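Long-range contact in NifU like protein IscU (PDB 1SU0), which probably serves as a scaffold on which IscS assembles iron-sulfur clusters that are then handed on to other proteins: residues A[44-50]-A[134-139]. Residues are numbered along the deposited sequence; the frame is centred on the assembly and turned at random.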
loop_
_atom_site.group_PDB
_atom_site.type_symbol
_atom_site.label_atom_id
_atom_site.label_comp_id
_atom_site.label_asym_id
_atom_site.label_seq_id
_atom_site.Cartn_x
_atom_site.Cartn_y
_atom_site.Cartn_z
ATOM N N ILE A 44 10.773 -0.612 2.345
ATOM C CA ILE A 44 9.765 -0.592 3.384
ATOM C C ILE A 44 9.889 -1.725 4.396
ATOM O O ILE A 44 10.149 -2.856 4.058
ATOM C CB ILE A 44 8.352 -0.591 2.751
ATOM C CG1 ILE A 44 7.292 -0.430 3.845
ATOM C CG2 ILE A 44 8.152 -1.858 1.903
ATOM C CD1 ILE A 44 5.942 -0.068 3.317
ATOM N N SER A 45 9.673 -1.376 5.646
ATOM C CA SER A 45 9.642 -2.305 6.736
ATOM C C SER A 45 8.207 -2.200 7.174
ATOM O O SER A 45 7.770 -1.141 7.615
ATOM C CB SER A 45 10.603 -1.851 7.829
ATOM O OG SER A 45 10.616 -2.721 8.935
ATOM N N LEU A 46 7.480 -3.298 7.011
ATOM C CA LEU A 46 6.063 -3.353 7.259
ATOM C C LEU A 46 5.825 -4.374 8.373
ATOM O O LEU A 46 5.831 -5.577 8.122
ATOM C CB LEU A 46 5.359 -3.781 5.961
ATOM C CG LEU A 46 3.852 -3.552 5.747
ATOM C CD1 LEU A 46 3.135 -4.848 5.484
ATOM C CD2 LEU A 46 3.189 -2.796 6.895
ATOM N N THR A 47 5.658 -3.891 9.601
ATOM C CA THR A 47 5.212 -4.733 10.711
ATOM C C THR A 47 3.697 -4.911 10.659
ATOM O O THR A 47 2.965 -3.923 10.607
ATOM C CB THR A 47 5.567 -4.109 12.062
ATOM O OG1 THR A 47 5.020 -2.789 12.142
ATOM C CG2 THR A 47 7.076 -3.941 12.224
ATOM N N VAL A 48 3.223 -6.154 10.689
ATOM C CA VAL A 48 1.779 -6.397 10.725
ATOM C C VAL A 48 1.391 -7.284 11.902
ATOM O O VAL A 48 1.983 -8.347 12.137
ATOM C CB VAL A 48 1.251 -7.029 9.429
ATOM C CG1 VAL A 48 -0.256 -7.213 9.501
ATOM C CG2 VAL A 48 1.609 -6.164 8.236
ATOM N N LYS A 49 0.377 -6.824 12.625
ATOM C CA LYS A 49 -0.200 -7.553 13.743
ATOM C C LYS A 49 -1.504 -8.222 13.304
ATOM O O LYS A 49 -2.328 -7.606 12.632
ATOM C CB LYS A 49 -0.467 -6.575 14.889
ATOM C CG LYS A 49 -0.949 -7.203 16.181
ATOM C CD LYS A 49 -1.075 -6.144 17.265
ATOM C CE LYS A 49 -1.711 -6.709 18.515
ATOM N NZ LYS A 49 -0.884 -7.794 19.107
ATOM N N PHE A 50 -1.656 -9.490 13.662
ATOM C CA PHE A 50 -2.916 -10.218 13.522
ATOM C C PHE A 50 -3.333 -10.703 14.912
ATOM O O PHE A 50 -2.511 -11.269 15.637
ATOM C CB PHE A 50 -2.756 -11.422 12.584
ATOM C CG PHE A 50 -1.980 -11.118 11.335
ATOM C CD1 PHE A 50 -0.585 -11.127 11.350
ATOM C CD2 PHE A 50 -2.639 -10.810 10.141
ATOM C CE1 PHE A 50 0.137 -10.842 10.203
ATOM C CE2 PHE A 50 -1.916 -10.516 8.983
ATOM C CZ PHE A 50 -0.531 -10.533 9.013
ATOM N N ALA A 134 4.749 -6.310 0.291
ATOM C CA ALA A 134 5.281 -6.499 1.644
ATOM C C ALA A 134 4.149 -6.981 2.535
ATOM O O ALA A 134 4.378 -7.647 3.543
ATOM C CB ALA A 134 5.897 -5.211 2.195
ATOM N N LEU A 135 2.927 -6.638 2.152
ATOM C CA LEU A 135 1.759 -7.142 2.830
ATOM C C LEU A 135 1.579 -8.610 2.495
ATOM O O LEU A 135 1.411 -9.422 3.395
ATOM C CB LEU A 135 0.508 -6.355 2.427
ATOM C CG LEU A 135 -0.778 -6.802 3.111
ATOM C CD1 LEU A 135 -0.603 -6.827 4.612
ATOM C CD2 LEU A 135 -1.909 -5.875 2.737
ATOM N N LYS A 136 1.605 -8.950 1.205
ATOM C CA LYS A 136 1.438 -10.342 0.767
ATOM C C LYS A 136 2.359 -11.278 1.558
ATOM O O LYS A 136 1.951 -12.353 2.011
ATOM C CB LYS A 136 1.751 -10.473 -0.722
ATOM C CG LYS A 136 0.662 -9.928 -1.668
ATOM C CD LYS A 136 0.918 -10.505 -3.048
ATOM C CE LYS A 136 0.150 -9.831 -4.143
ATOM N NZ LYS A 136 0.828 -10.179 -5.434
ATOM N N GLU A 137 3.601 -10.836 1.743
ATOM C CA GLU A 137 4.592 -11.616 2.461
ATOM C C GLU A 137 4.249 -11.722 3.944
ATOM O O GLU A 137 4.372 -12.808 4.538
ATOM C CB GLU A 137 5.981 -11.012 2.286
ATOM C CG GLU A 137 6.770 -11.600 1.122
ATOM C CD GLU A 137 6.387 -10.979 -0.214
ATOM O OE1 GLU A 137 5.166 -10.917 -0.534
ATOM O OE2 GLU A 137 7.327 -10.552 -0.936
ATOM N N ALA A 138 3.825 -10.601 4.532
ATOM C CA ALA A 138 3.461 -10.549 5.954
ATOM C C ALA A 138 2.329 -11.517 6.328
ATOM O O ALA A 138 2.392 -12.228 7.330
ATOM C CB ALA A 138 3.094 -9.136 6.356
ATOM N N ILE A 139 1.296 -11.532 5.510
ATOM C CA ILE A 139 0.141 -12.394 5.720
ATOM C C ILE A 139 0.578 -13.853 5.629
ATOM O O ILE A 139 0.329 -14.676 6.539
ATOM C CB ILE A 139 -0.897 -12.060 4.652
ATOM C CG1 ILE A 139 -1.599 -10.753 5.025
ATOM C CG2 ILE A 139 -1.876 -13.182 4.481
ATOM C CD1 ILE A 139 -2.417 -10.161 3.921
#
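Apolar helix-on-sheet packing joins residues 44-50 of the central strand 43-50 of the three-stranded antiparallel sheet to the C-terminal end of helix 122-139. The axes of the two short segments approach to 8.9 Å and run roughly the same way, 39° apart; a two-residue step along the strand, Leu46 to Val48, matches one helical turn, Ala134 to Ala138. Every second residue, Ile44, Leu46, Val48 and Phe50, directs its CA-to-CB bond toward the helix, whereas Ser45 and Thr47 point away, their hydroxyls hydrogen-bonded to the Gln26 side chain and to the backbone N of Leu27. Ala134 and Ala138 let the strand come close: Leu46 CB lies 4.1 Å from Ala134 CB, and Val48 CG2 lies 3.8 Å from Ala138 CB. Leu46 also slides over the helix backbone, its CD1 3.6 Å from Ala134 O and 3.8 Å from Leu135 CA. This is the sheet-helix layering of the NifU-like N-terminal domain: one face of the sheet is covered by helices, and helix 122-139 also carries the zinc ligand Cys127, about two turns before Ala134. Ile44, its side chain about 11 Å from the zinc, places CG2 4.1 Å from Ala134 CB. At the other end Phe50 CE2 approaches Ile139 CG1 at 4.0 Å; Ile139 also touches helix 84-97.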